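Local coordinates for protein angel homolog 2 (PDB 6RW0) that acts as an RNA 2',3'-cyclic phosphatase of the CCR4 deadenylase family and probably binds mRNA 3'-UTRs, at residues A[48-54]-A[423-429]; A[138-142]-A[191-195]; A[148-154]-A[174-180]. All coordinates share one frame. Numbering follows the deposited sequence.

Interaction 1 of 3, residues A[48-54]-A[423-429]; sequences NKFDFSV and AKFRLEL
Residues 423-429 end the last strand of the chain and pair antiparallel with 48-54, the start of strand 49-58, inside one of the two large beta sheets of the DNase I-like (endonuclease/exonuclease/phosphatase) fold. The strand axes approach to 4.6 Å at 161°, in the register Ala423-Val54 through Glu428-Lys49. Ala423 forms a hydrogen-bonded pair with Val54, Ala423 N to Val54 O and Val54 N to Ala423 O, both 2.9 Å. At the next, non-hydrogen-bonded pair, Lys424 (chi1 t) lies opposite Ser53, and its NZ reaches Asp51 OD2 through a water, 2.6 Å from each. Phe425 returns to the hydrogen-bonded pattern with Phe52 (Phe425 N to Phe52 O 2.8 Å; Phe52 N to Phe425 O 3.0 Å). With Phe425 at chi1 m and Phe52 at p, Phe425 CB sits over the Phe52 ring, 4.2 Å from its centroid, while Phe425 CE2 meets Val54 CG2 at 3.9 Å. This apolar face, continued by Phe50 and Leu427, turns to the protein interior, where Ile189 packs on both Phe50 and Phe52. Arg426 (chi1 t, chi3 m) belongs to the opposite, polar face and grips the Asp51 carboxylate in bidentate fashion, Arg426 NE to Asp51 OD1 2.8 Å and Arg426 NH2 to Asp51 OD2 2.9 Å; Lys49 NZ adds a weak 3.3 Å bond to Asp51 OD2. Leu427 N donates to Phe50 O at 2.8 Å and Phe50 N to Leu427 O at 2.9 Å. Last, Leu429 N donates to Asn48 O at 2.9 Å.

Interaction 2 of 3, residues A[138-142]-A[191-195]; sequences GCAIC and VANTH
Cys139 and Ile141 point their CA-to-CB bonds at strand 191-195, and Val191, Asn193 and His195 answer from the other side, while Ala140, Ala192 and Thr194 turn away. Both segments are extended and run in nearly opposite directions (160°), but their axes come no closer than 7.0 Å and the nearest CA atoms, Cys139 and Thr194, are 6.4 Å apart, too wide for a ladder of backbone bonds. Side chains therefore fill the gap. Ile141 adopts the m,t rotamer, which extends CD1 to 3.5 Å from Val191 O and sets CG1 at 3.6 Å from Asn193 CB; its CG2 lies 4.0 Å from CG1 of Val191, itself at chi1 t. This is the face-to-face packing of two sheets in the DNase I-like beta sandwich: 137-144 belongs to one sheet, 189-195 to the other, and Leu173 and Leu175 extend the apolar layer around Ile141. Asn193 brings a polar group into this layer. Its t chi1 drives the amide into the opposing sheet, with ND2 2.9 Å from Ala140 O, and there ND2 bonds to Leu103 O and OD1 to Gln104 NE2. Cys139, at chi1 m, lays SG 3.8 Å from Thr194 CA and 3.9 Å from His195 N. His195 (chi1 t) starts toward Cys139, CB 4.3 Å from its SG, but the imidazole swings off alongside Glu105, Asp236 and Asn238, leaving the side chain about 5 Å from a bound magnesium ion.

Interaction 3 of 3, residues A[148-154]-A[174-180]; sequences FSLLSVN and VLLLQPK
Strands 148-154 and 174-179 run antiparallel, with axes 4.5 Å apart at 142°, and their ladder is interrupted once. Ser149 and Gln178 make a hydrogen-bonded pair (Ser149 N to Gln178 O 2.9 Å, Gln178 N to Ser149 O 2.8 Å), and Leu150 stands opposite Leu177. Leu151 is then inserted: with phi/psi near -95/-40 it leaves the extended conformation, and Leu176 O accepts from both Leu151 N (2.8 Å) and, weakly, Ser152 N (3.3 Å). Leu176 N returns to Ser152 O at 3.0 Å, and the shifted register runs on through Val153-Leu175 to Asn154-Val174, where Val174 N donates to Asn154 O at 3.0 Å. Asn154 (chi1 m) secures this end, its ND2 donating to Val174 O at 3.1 Å and to Ser152 OG at 3.0 Å. On one face Phe148 (chi1 m) packs against Leu177, whose CD1 lies over the ring, 4.1 Å from its centroid. Leu150 CD1 bridges Leu177 CD2 at 3.8 Å and Leu175 CD1 at 4.2 Å, and Val153 CG1 meets Leu175 CD2 at 3.8 Å; this face looks toward Phe143 and Ile141 of strand 137-144. On the other, Leu151 CD1 touches Leu176 CD2 at 3.9 Å, while helix 203-220 lies against Asn154, Val174 and Leu176. Two residues facing one Leu176 define a classic beta bulge, here in the margin of the second sheet of the DNase I-like sandwich.

Interactions 1 and 3 are backbone-bonded antiparallel pairs, one in each large sheet, whereas interaction 2 joins the two sheets through side chains, with no backbone ladder between them. It is also the most buried and central, about 7 Å from the chain centre, against about 20 and 18 Å for the centres of interactions 1 and 3. Chemistry follows place: 48-54/423-429 carries charges on its outer face, 148-154/174-180 has exposed edge residues, and the interior of both is apolar. Those interiors meet directly, Phe50 CE2 lying 3.7 Å from Phe148 CE1. Interactions 2 and 3 are joined through strands 189-195 and 171-179, neighbours in one sheet, with Leu175 N probably hydrogen-bonded to Val191 O at 2.8 Å.

Interaction 1 of 3, residues A[48-54]-A[423-429]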
ATOM      1  N   ASN A  48     -16.697  22.580  11.944  1.00 54.53           N
ATOM      2  CA  ASN A  48     -15.701  22.975  10.917  1.00 50.31           C
ATOM      3  C   ASN A  48     -14.812  21.760  10.628  1.00 41.51           C
ATOM      4  O   ASN A  48     -13.879  21.548  11.374  1.00 39.47           O
ATOM      5  CB  ASN A  48     -14.836  24.137  11.383  1.00 56.49           C
ATOM      6  CG  ASN A  48     -15.619  25.424  11.520  1.00 61.61           C
ATOM      7  OD1 ASN A  48     -16.404  25.773  10.647  1.00 61.78           O
ATOM      8  ND2 ASN A  48     -15.403  26.129  12.614  1.00 63.69           N
ATOM      9  N   LYS A  49     -15.098  21.009   9.575  1.00 36.47           N
ATOM     10  CA  LYS A  49     -14.368  19.757   9.287  1.00 34.23           C
ATOM     11  C   LYS A  49     -14.431  19.434   7.802  1.00 32.01           C
ATOM     12  O   LYS A  49     -15.303  19.934   7.133  1.00 32.51           O
ATOM     13  CB  LYS A  49     -15.064  18.619  10.035  1.00 38.66           C
ATOM     14  CG  LYS A  49     -16.305  18.111   9.311  1.00 46.53           C
ATOM     15  CD  LYS A  49     -17.454  17.717  10.178  1.00 50.72           C
ATOM     16  CE  LYS A  49     -18.774  17.657   9.439  1.00 52.82           C
ATOM     17  NZ  LYS A  49     -18.694  16.933   8.151  1.00 52.89           N
ATOM     18  N   PHE A  50     -13.510  18.599   7.332  1.00 27.01           N
ATOM     19  CA  PHE A  50     -13.500  18.057   5.960  1.00 25.94           C
ATOM     20  C   PHE A  50     -13.447  16.539   6.129  1.00 24.34           C
ATOM     21  O   PHE A  50     -12.490  16.090   6.683  1.00 24.32           O
ATOM     22  CB  PHE A  50     -12.324  18.587   5.146  1.00 24.83           C
ATOM     23  CG  PHE A  50     -12.203  17.985   3.774  1.00 24.85           C
ATOM     24  CD1 PHE A  50     -13.063  18.341   2.756  1.00 25.30           C
ATOM     25  CD2 PHE A  50     -11.229  17.047   3.498  1.00 23.08           C
ATOM     26  CE1 PHE A  50     -12.938  17.796   1.493  1.00 24.79           C
ATOM     27  CE2 PHE A  50     -11.116  16.495   2.240  1.00 23.70           C
ATOM     28  CZ  PHE A  50     -11.967  16.865   1.238  1.00 23.21           C
ATOM     29  N   ASP A  51     -14.437  15.798   5.654  1.00 22.72           N
ATOM     30  CA  ASP A  51     -14.488  14.330   5.806  1.00 22.50           C
ATOM     31  C   ASP A  51     -14.205  13.721   4.438  1.00 22.67           C
ATOM     32  O   ASP A  51     -14.661  14.265   3.470  1.00 25.03           O
ATOM     33  CB  ASP A  51     -15.846  13.860   6.321  1.00 24.94           C
ATOM     34  CG  ASP A  51     -16.122  14.206   7.771  1.00 28.27           C
ATOM     35  OD1 ASP A  51     -15.228  14.656   8.443  1.00 27.77           O
ATOM     36  OD2 ASP A  51     -17.250  14.000   8.192  1.00 29.32           O
ATOM     37  N   PHE A  52     -13.423  12.654   4.376  1.00 19.49           N
ATOM     38  CA  PHE A  52     -13.123  11.988   3.098  1.00 18.83           C
ATOM     39  C   PHE A  52     -12.793  10.536   3.388  1.00 18.19           C
ATOM     40  O   PHE A  52     -12.291  10.226   4.430  1.00 20.03           O
ATOM     41  CB  PHE A  52     -11.985  12.687   2.351  1.00 20.71           C
ATOM     42  CG  PHE A  52     -10.650  12.612   3.031  1.00 19.54           C
ATOM     43  CD1 PHE A  52     -10.348  13.415   4.109  1.00 19.89           C
ATOM     44  CD2 PHE A  52      -9.701  11.712   2.598  1.00 18.60           C
ATOM     45  CE1 PHE A  52      -9.119  13.333   4.729  1.00 20.41           C
ATOM     46  CE2 PHE A  52      -8.473  11.633   3.221  1.00 20.64           C
ATOM     47  CZ  PHE A  52      -8.183  12.443   4.282  1.00 21.38           C
ATOM     48  N   SER A  53     -13.087   9.705   2.415  1.00 18.77           N
ATOM     49  CA  SER A  53     -12.821   8.280   2.489  1.00 16.42           C
ATOM     50  C   SER A  53     -11.724   7.870   1.514  1.00 16.17           C
ATOM     51  O   SER A  53     -11.517   8.507   0.472  1.00 17.16           O
ATOM     52  CB  SER A  53     -14.090   7.474   2.201  1.00 18.06           C
ATOM     53  OG  SER A  53     -14.622   7.814   0.928  1.00 19.19           O
ATOM     54  N   VAL A  54     -11.020   6.799   1.880  1.00 17.58           N
ATOM     55  CA  VAL A  54      -9.881   6.274   1.138  1.00 16.30           C
ATOM     56  C   VAL A  54     -10.019   4.765   1.029  1.00 17.04           C
ATOM     57  O   VAL A  54     -10.210   4.080   2.042  1.00 17.94           O
ATOM     58  CB  VAL A  54      -8.539   6.598   1.825  1.00 17.29           C
ATOM     59  CG1 VAL A  54      -7.365   6.011   1.014  1.00 18.28           C
ATOM     60  CG2 VAL A  54      -8.356   8.076   2.026  1.00 18.15           C
ATOM     61  N   ALA A 423     -11.371   3.328   4.645  1.00 16.03           N
ATOM     62  CA  ALA A 423     -11.415   4.133   5.850  1.00 15.88           C
ATOM     63  C   ALA A 423     -12.123   5.443   5.560  1.00 16.87           C
ATOM     64  O   ALA A 423     -12.038   5.976   4.449  1.00 17.44           O
ATOM     65  CB  ALA A 423     -10.002   4.460   6.332  1.00 18.44           C
ATOM     66  N   LYS A 424     -12.772   5.987   6.585  1.00 17.13           N
ATOM     67  CA  LYS A 424     -13.295   7.347   6.534  1.00 19.69           C
ATOM     68  C   LYS A 424     -12.551   8.197   7.554  1.00 17.47           C
ATOM     69  O   LYS A 424     -12.469   7.825   8.732  1.00 19.73           O
ATOM     70  CB  LYS A 424     -14.792   7.419   6.808  1.00 26.58           C
ATOM     71  CG  LYS A 424     -15.321   8.838   6.597  1.00 35.18           C
ATOM     72  CD  LYS A 424     -16.824   8.889   6.364  1.00 41.82           C
ATOM     73  CE  LYS A 424     -17.437  10.065   7.107  1.00 47.92           C
ATOM     74  NZ  LYS A 424     -18.782  10.426   6.597  1.00 52.52           N
ATOM     75  N   PHE A 425     -12.043   9.325   7.091  1.00 19.92           N
ATOM     76  CA  PHE A 425     -11.233  10.242   7.912  1.00 20.47           C
ATOM     77  C   PHE A 425     -11.919  11.597   8.073  1.00 21.93           C
ATOM     78  O   PHE A 425     -12.724  11.963   7.255  1.00 22.05           O
ATOM     79  CB  PHE A 425      -9.875  10.501   7.257  1.00 19.19           C
ATOM     80  CG  PHE A 425      -8.971   9.302   7.187  1.00 17.27           C
ATOM     81  CD1 PHE A 425      -8.379   8.779   8.317  1.00 18.70           C
ATOM     82  CD2 PHE A 425      -8.703   8.708   5.974  1.00 16.92           C
ATOM     83  CE1 PHE A 425      -7.556   7.673   8.236  1.00 17.85           C
ATOM     84  CE2 PHE A 425      -7.886   7.601   5.901  1.00 16.97           C
ATOM     85  CZ  PHE A 425      -7.310   7.091   7.027  1.00 16.49           C
ATOM     86  N   ARG A 426     -11.554  12.296   9.134  1.00 20.92           N
ATOM     87  CA  ARG A 426     -12.013  13.668   9.389  1.00 21.27           C
ATOM     88  C   ARG A 426     -10.788  14.571   9.539  1.00 23.39           C
ATOM     89  O   ARG A 426      -9.931  14.249  10.323  1.00 24.17           O
ATOM     90  CB  ARG A 426     -12.831  13.758  10.678  1.00 23.13           C
ATOM     91  CG  ARG A 426     -13.140  15.191  11.079  1.00 25.62           C
ATOM     92  CD  ARG A 426     -14.383  15.299  11.936  1.00 27.85           C
ATOM     93  NE  ARG A 426     -15.553  14.852  11.226  1.00 28.10           N
ATOM     94  CZ  ARG A 426     -16.646  14.397  11.813  1.00 32.31           C
ATOM     95  NH1 ARG A 426     -16.732  14.401  13.123  1.00 33.76           N
ATOM     96  NH2 ARG A 426     -17.650  13.952  11.095  1.00 33.82           N
ATOM     97  N   LEU A 427     -10.726  15.666   8.804  1.00 22.18           N
ATOM     98  CA  LEU A 427      -9.707  16.695   9.038  1.00 24.48           C
ATOM     99  C   LEU A 427     -10.437  17.816   9.783  1.00 27.54           C
ATOM    100  O   LEU A 427     -11.335  18.384   9.211  1.00 26.66           O
ATOM    101  CB  LEU A 427      -9.162  17.182   7.703  1.00 24.66           C
ATOM    102  CG  LEU A 427      -8.242  18.389   7.796  1.00 26.95           C
ATOM    103  CD1 LEU A 427      -7.042  18.084   8.659  1.00 30.52           C
ATOM    104  CD2 LEU A 427      -7.829  18.844   6.417  1.00 32.85           C
ATOM    105  N   GLU A 428     -10.089  18.044  11.034  1.00 30.44           N
ATOM    106  CA  GLU A 428     -10.674  19.130  11.808  1.00 33.66           C
ATOM    107  C   GLU A 428     -10.078  20.457  11.357  1.00 35.69           C
ATOM    108  O   GLU A 428      -8.864  20.573  11.170  1.00 37.18           O
ATOM    109  CB  GLU A 428     -10.377  18.941  13.293  1.00 39.35           C
ATOM    110  CG  GLU A 428     -10.885  17.644  13.874  1.00 44.77           C
ATOM    111  CD  GLU A 428     -12.356  17.690  14.221  1.00 50.46           C
ATOM    112  OE1 GLU A 428     -13.030  18.688  13.877  1.00 52.94           O
ATOM    113  OE2 GLU A 428     -12.834  16.723  14.849  1.00 50.90           O
ATOM    114  N   LEU A 429     -10.939  21.461  11.203  1.00 36.58           N
ATOM    115  CA  LEU A 429     -10.531  22.773  10.705  1.00 38.29           C
ATOM    116  C   LEU A 429     -10.769  23.857  11.753  1.00 42.48           C
ATOM    117  O   LEU A 429     -11.437  23.619  12.758  1.00 44.19           O
ATOM    118  CB  LEU A 429     -11.312  23.108   9.429  1.00 40.22           C
ATOM    119  CG  LEU A 429     -11.102  22.139   8.265  1.00 40.39           C
ATOM    120  CD1 LEU A 429     -12.009  22.471   7.101  1.00 43.66           C
ATOM    121  CD2 LEU A 429      -9.652  22.163   7.828  1.00 42.50           C
TER
HETATM  122  O   HOH W   1     -19.155  12.962   6.775  1.00 62.42           O

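Interaction 2 of 3, residues A[138-142]-A[191-195]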
ATOM      1  N   GLY A 138       1.165  -1.336 -12.392  1.00 14.25           N
ATOM      2  CA  GLY A 138       1.633  -0.293 -11.514  1.00 15.37           C
ATOM      3  C   GLY A 138       0.593   0.183 -10.532  1.00 14.21           C
ATOM      4  O   GLY A 138      -0.424  -0.472 -10.290  1.00 15.28           O
ATOM      5  N   CYS A 139       0.883   1.340  -9.960  1.00 13.29           N
ATOM      6  CA  CYS A 139       0.040   1.962  -8.955  1.00 15.01           C
ATOM      7  C   CYS A 139      -0.766   3.094  -9.572  1.00 14.32           C
ATOM      8  O   CYS A 139      -0.281   3.837 -10.438  1.00 16.39           O
ATOM      9  CB  CYS A 139       0.886   2.589  -7.847  1.00 16.94           C
ATOM     10  SG  CYS A 139       1.763   1.451  -6.801  1.00 21.81           S
ATOM     11  N   ALA A 140      -1.981   3.275  -9.083  1.00 14.20           N
ATOM     12  CA  ALA A 140      -2.785   4.424  -9.458  1.00 13.50           C
ATOM     13  C   ALA A 140      -3.300   5.101  -8.198  1.00 13.54           C
ATOM     14  O   ALA A 140      -3.604   4.433  -7.208  1.00 15.75           O
ATOM     15  CB  ALA A 140      -3.954   4.044 -10.368  1.00 15.77           C
ATOM     16  N   ILE A 141      -3.362   6.427  -8.227  1.00 14.31           N
ATOM     17  CA  ILE A 141      -4.092   7.194  -7.222  1.00 13.57           C
ATOM     18  C   ILE A 141      -5.150   7.997  -7.958  1.00 14.59           C
ATOM     19  O   ILE A 141      -4.835   8.741  -8.892  1.00 15.07           O
ATOM     20  CB  ILE A 141      -3.189   8.114  -6.383  1.00 14.89           C
ATOM     21  CG1 ILE A 141      -2.142   7.320  -5.614  1.00 15.12           C
ATOM     22  CG2 ILE A 141      -4.049   8.896  -5.381  1.00 15.01           C
ATOM     23  CD1 ILE A 141      -1.081   8.187  -4.902  1.00 14.97           C
ATOM     24  N   CYS A 142      -6.398   7.836  -7.541  1.00 13.61           N
ATOM     25  CA  CYS A 142      -7.538   8.474  -8.173  1.00 14.75           C
ATOM     26  C   CYS A 142      -8.310   9.217  -7.097  1.00 15.45           C
ATOM     27  O   CYS A 142      -8.340   8.797  -5.940  1.00 17.94           O
ATOM     28  CB  CYS A 142      -8.443   7.418  -8.811  1.00 16.75           C
ATOM     29  SG  CYS A 142      -7.571   6.170  -9.811  1.00 19.22           S
ATOM     30  N   VAL A 191      -1.263  12.123  -0.334  1.00 14.61           N
ATOM     31  CA  VAL A 191      -1.677  10.733  -0.481  1.00 14.30           C
ATOM     32  C   VAL A 191      -0.571   9.977  -1.196  1.00 13.40           C
ATOM     33  O   VAL A 191      -0.154  10.365  -2.298  1.00 14.93           O
ATOM     34  CB  VAL A 191      -2.996  10.607  -1.261  1.00 15.26           C
ATOM     35  CG1 VAL A 191      -3.395   9.144  -1.411  1.00 17.45           C
ATOM     36  CG2 VAL A 191      -4.097  11.399  -0.589  1.00 17.13           C
ATOM     37  N   ALA A 192      -0.105   8.898  -0.580  1.00 13.47           N
ATOM     38  CA  ALA A 192       0.966   8.083  -1.121  1.00 13.46           C
ATOM     39  C   ALA A 192       0.471   6.662  -1.321  1.00 12.43           C
ATOM     40  O   ALA A 192      -0.410   6.188  -0.597  1.00 15.88           O
ATOM     41  CB  ALA A 192       2.166   8.086  -0.188  1.00 15.43           C
ATOM     42  N   ASN A 193       1.034   5.993  -2.329  1.00 12.88           N
ATOM     43  CA  ASN A 193       0.665   4.631  -2.687  1.00 14.10           C
ATOM     44  C   ASN A 193       1.905   3.919  -3.201  1.00 13.17           C
ATOM     45  O   ASN A 193       2.721   4.514  -3.912  1.00 15.82           O
ATOM     46  CB  ASN A 193      -0.429   4.710  -3.762  1.00 14.33           C
ATOM     47  CG  ASN A 193      -0.976   3.352  -4.180  1.00 16.08           C
ATOM     48  OD1 ASN A 193      -0.824   2.356  -3.484  1.00 18.86           O
ATOM     49  ND2 ASN A 193      -1.656   3.327  -5.321  1.00 16.04           N
ATOM     50  N   THR A 194       2.052   2.648  -2.834  1.00 14.42           N
ATOM     51  CA  THR A 194       3.166   1.862  -3.337  1.00 13.35           C
ATOM     52  C   THR A 194       2.807   0.389  -3.336  1.00 14.06           C
ATOM     53  O   THR A 194       1.812  -0.038  -2.744  1.00 14.28           O
ATOM     54  CB  THR A 194       4.444   2.121  -2.523  1.00 13.79           C
ATOM     55  OG1 THR A 194       5.583   1.583  -3.206  1.00 15.36           O
ATOM     56  CG2 THR A 194       4.392   1.460  -1.144  1.00 16.17           C
ATOM     57  N   HIS A 195       3.668  -0.383  -3.991  1.00 13.76           N
ATOM     58  CA  HIS A 195       3.625  -1.844  -3.984  1.00 12.82           C
ATOM     59  C   HIS A 195       5.092  -2.260  -3.886  1.00 13.36           C
ATOM     60  O   HIS A 195       5.840  -2.150  -4.862  1.00 14.60           O
ATOM     61  CB  HIS A 195       2.939  -2.367  -5.235  1.00 13.42           C
ATOM     62  CG  HIS A 195       2.672  -3.837  -5.207  1.00 14.57           C
ATOM     63  ND1 HIS A 195       2.041  -4.491  -6.243  1.00 16.49           N
ATOM     64  CD2 HIS A 195       2.953  -4.777  -4.278  1.00 15.17           C
ATOM     65  CE1 HIS A 195       1.953  -5.778  -5.954  1.00 17.66           C
ATOM     66  NE2 HIS A 195       2.482  -5.979  -4.760  1.00 17.78           N
TER

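Interaction 3 of 3, residues A[148-154]-A[174-180]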
ATOM      1  N   PHE A 148     -11.551  17.308  -4.388  1.00 18.32           N
ATOM      2  CA  PHE A 148     -10.178  17.850  -4.320  1.00 17.35           C
ATOM      3  C   PHE A 148      -9.701  18.428  -5.647  1.00 17.79           C
ATOM      4  O   PHE A 148     -10.182  18.037  -6.682  1.00 19.72           O
ATOM      5  CB  PHE A 148      -9.134  16.748  -4.073  1.00 17.69           C
ATOM      6  CG  PHE A 148      -9.345  15.877  -2.867  1.00 17.03           C
ATOM      7  CD1 PHE A 148      -8.825  16.231  -1.650  1.00 18.47           C
ATOM      8  CD2 PHE A 148     -10.034  14.690  -2.967  1.00 19.22           C
ATOM      9  CE1 PHE A 148      -9.010  15.418  -0.558  1.00 20.26           C
ATOM     10  CE2 PHE A 148     -10.230  13.889  -1.863  1.00 21.09           C
ATOM     11  CZ  PHE A 148      -9.710  14.251  -0.660  1.00 19.55           C
ATOM     12  N   SER A 149      -8.753  19.351  -5.557  1.00 18.40           N
ATOM     13  CA  SER A 149      -7.943  19.768  -6.689  1.00 17.38           C
ATOM     14  C   SER A 149      -6.541  19.185  -6.555  1.00 17.60           C
ATOM     15  O   SER A 149      -6.055  18.927  -5.450  1.00 20.02           O
ATOM     16  CB  SER A 149      -7.807  21.290  -6.766  1.00 18.48           C
ATOM     17  OG  SER A 149      -9.058  21.920  -6.998  1.00 21.89           O
ATOM     18  N   LEU A 150      -5.880  19.004  -7.687  1.00 18.29           N
ATOM     19  CA  LEU A 150      -4.554  18.409  -7.717  1.00 17.58           C
ATOM     20  C   LEU A 150      -3.499  19.504  -7.668  1.00 18.07           C
ATOM     21  O   LEU A 150      -3.477  20.389  -8.529  1.00 22.24           O
ATOM     22  CB  LEU A 150      -4.422  17.617  -9.008  1.00 18.05           C
ATOM     23  CG  LEU A 150      -3.117  16.877  -9.258  1.00 18.19           C
ATOM     24  CD1 LEU A 150      -2.784  15.925  -8.134  1.00 18.66           C
ATOM     25  CD2 LEU A 150      -3.271  16.164 -10.591  1.00 22.41           C
ATOM     26  N   LEU A 151      -2.606  19.423  -6.684  1.00 16.63           N
ATOM     27  CA  LEU A 151      -1.501  20.369  -6.600  1.00 18.31           C
ATOM     28  C   LEU A 151      -0.227  19.836  -7.250  1.00 18.56           C
ATOM     29  O   LEU A 151       0.494  20.598  -7.904  1.00 21.57           O
ATOM     30  CB  LEU A 151      -1.220  20.735  -5.141  1.00 18.33           C
ATOM     31  CG  LEU A 151      -2.403  21.372  -4.408  1.00 17.48           C
ATOM     32  CD1 LEU A 151      -2.010  21.726  -2.987  1.00 21.17           C
ATOM     33  CD2 LEU A 151      -2.879  22.601  -5.148  1.00 20.38           C
ATOM     34  N   SER A 152       0.084  18.556  -7.064  1.00 18.13           N
ATOM     35  CA  SER A 152       1.279  17.997  -7.676  1.00 16.55           C
ATOM     36  C   SER A 152       1.184  16.482  -7.766  1.00 15.40           C
ATOM     37  O   SER A 152       0.497  15.829  -6.973  1.00 16.10           O
ATOM     38  CB  SER A 152       2.549  18.391  -6.913  1.00 19.00           C
ATOM     39  OG  SER A 152       2.549  17.865  -5.605  1.00 20.97           O
ATOM     40  N   VAL A 153       1.904  15.948  -8.750  1.00 16.91           N
ATOM     41  CA  VAL A 153       2.024  14.517  -8.999  1.00 15.53           C
ATOM     42  C   VAL A 153       3.499  14.169  -8.906  1.00 15.37           C
ATOM     43  O   VAL A 153       4.329  14.763  -9.607  1.00 17.98           O
ATOM     44  CB  VAL A 153       1.469  14.154 -10.387  1.00 16.53           C
ATOM     45  CG1 VAL A 153       1.561  12.638 -10.603  1.00 17.59           C
ATOM     46  CG2 VAL A 153       0.049  14.665 -10.546  1.00 19.68           C
ATOM     47  N   ASN A 154       3.827  13.188  -8.066  1.00 15.08           N
ATOM     48  CA  ASN A 154       5.208  12.920  -7.672  1.00 13.69           C
ATOM     49  C   ASN A 154       5.466  11.426  -7.748  1.00 14.72           C
ATOM     50  O   ASN A 154       5.319  10.701  -6.753  1.00 14.24           O
ATOM     51  CB  ASN A 154       5.456  13.495  -6.285  1.00 16.05           C
ATOM     52  CG  ASN A 154       5.019  14.952  -6.190  1.00 19.56           C
ATOM     53  OD1 ASN A 154       5.772  15.846  -6.542  1.00 23.32           O
ATOM     54  ND2 ASN A 154       3.790  15.184  -5.746  1.00 21.02           N
ATOM     55  N   VAL A 174       3.002   9.690  -5.209  1.00 13.09           N
ATOM     56  CA  VAL A 174       2.593  10.608  -4.149  1.00 13.81           C
ATOM     57  C   VAL A 174       1.875  11.776  -4.804  1.00 14.27           C
ATOM     58  O   VAL A 174       2.435  12.436  -5.688  1.00 15.38           O
ATOM     59  CB  VAL A 174       3.791  11.107  -3.321  1.00 14.00           C
ATOM     60  CG1 VAL A 174       3.319  12.026  -2.212  1.00 16.73           C
ATOM     61  CG2 VAL A 174       4.583   9.917  -2.761  1.00 14.95           C
ATOM     62  N   LEU A 175       0.636  12.027  -4.397  1.00 14.75           N
ATOM     63  CA  LEU A 175      -0.094  13.194  -4.864  1.00 14.34           C
ATOM     64  C   LEU A 175      -0.235  14.179  -3.716  1.00 15.14           C
ATOM     65  O   LEU A 175      -0.354  13.788  -2.551  1.00 17.11           O
ATOM     66  CB  LEU A 175      -1.500  12.847  -5.369  1.00 16.28           C
ATOM     67  CG  LEU A 175      -1.657  11.818  -6.488  1.00 17.96           C
ATOM     68  CD1 LEU A 175      -3.085  11.852  -7.051  1.00 18.30           C
ATOM     69  CD2 LEU A 175      -0.651  11.971  -7.602  1.00 18.58           C
ATOM     70  N   LEU A 176      -0.240  15.460  -4.048  1.00 14.97           N
ATOM     71  CA  LEU A 176      -0.610  16.495  -3.099  1.00 15.48           C
ATOM     72  C   LEU A 176      -1.939  17.066  -3.573  1.00 15.19           C
ATOM     73  O   LEU A 176      -2.042  17.519  -4.718  1.00 16.41           O
ATOM     74  CB  LEU A 176       0.464  17.570  -3.011  1.00 17.02           C
ATOM     75  CG  LEU A 176       0.243  18.517  -1.832  1.00 18.64           C
ATOM     76  CD1 LEU A 176       0.403  17.851  -0.465  1.00 19.53           C
ATOM     77  CD2 LEU A 176       1.199  19.695  -1.950  1.00 19.75           C
ATOM     78  N   LEU A 177      -2.945  16.971  -2.714  1.00 16.91           N
ATOM     79  CA  LEU A 177      -4.338  17.329  -3.049  1.00 17.51           C
ATOM     80  C   LEU A 177      -4.828  18.489  -2.186  1.00 18.20           C
ATOM     81  O   LEU A 177      -4.486  18.526  -1.050  1.00 20.72           O
ATOM     82  CB  LEU A 177      -5.251  16.125  -2.810  1.00 17.04           C
ATOM     83  CG  LEU A 177      -4.914  14.845  -3.560  1.00 17.94           C
ATOM     84  CD1 LEU A 177      -5.912  13.767  -3.204  1.00 20.11           C
ATOM     85  CD2 LEU A 177      -4.903  15.063  -5.057  1.00 19.69           C
ATOM     86  N   GLN A 178      -5.621  19.386  -2.751  1.00 19.13           N
ATOM     87  CA  GLN A 178      -6.206  20.506  -1.998  1.00 17.93           C
ATOM     88  C   GLN A 178      -7.689  20.190  -1.790  1.00 18.52           C
ATOM     89  O   GLN A 178      -8.398  20.111  -2.771  1.00 17.48           O
ATOM     90  CB  GLN A 178      -6.037  21.819  -2.749  1.00 20.32           C
ATOM     91  CG  GLN A 178      -6.572  23.002  -1.963  1.00 25.08           C
ATOM     92  CD  GLN A 178      -5.861  23.170  -0.649  1.00 28.78           C
ATOM     93  OE1 GLN A 178      -4.657  23.066  -0.570  1.00 30.56           O
ATOM     94  NE2 GLN A 178      -6.610  23.385   0.408  1.00 33.42           N
ATOM     95  N   PRO A 179      -8.171  20.007  -0.550  1.00 18.28           N
ATOM     96  CA  PRO A 179      -9.588  19.796  -0.320  1.00 18.62           C
ATOM     97  C   PRO A 179     -10.408  20.965  -0.889  1.00 19.69           C
ATOM     98  O   PRO A 179     -10.000  22.056  -0.723  1.00 21.17           O
ATOM     99  CB  PRO A 179      -9.699  19.728   1.202  1.00 21.06           C
ATOM    100  CG  PRO A 179      -8.356  19.229   1.626  1.00 21.63           C
ATOM    101  CD  PRO A 179      -7.397  19.905   0.675  1.00 19.32           C
ATOM    102  N   LYS A 180     -11.530  20.679  -1.540  1.00 20.84           N
ATOM    103  CA  LYS A 180     -12.399  21.705  -2.151  1.00 25.05           C
ATOM    104  C   LYS A 180     -13.427  22.183  -1.134  1.00 31.04           C
ATOM    105  O   LYS A 180     -14.490  21.613  -1.101  1.00 35.03           O
ATOM    106  CB  LYS A 180     -13.109  21.114  -3.361  1.00 27.63           C
ATOM    107  CG  LYS A 180     -12.306  21.174  -4.634  1.00 30.56           C
ATOM    108  CD  LYS A 180     -13.136  21.061  -5.860  1.00 29.87           C
ATOM    109  CE  LYS A 180     -12.274  20.998  -7.089  1.00 28.84           C
ATOM    110  NZ  LYS A 180     -13.059  20.669  -8.290  1.00 28.93           N
TER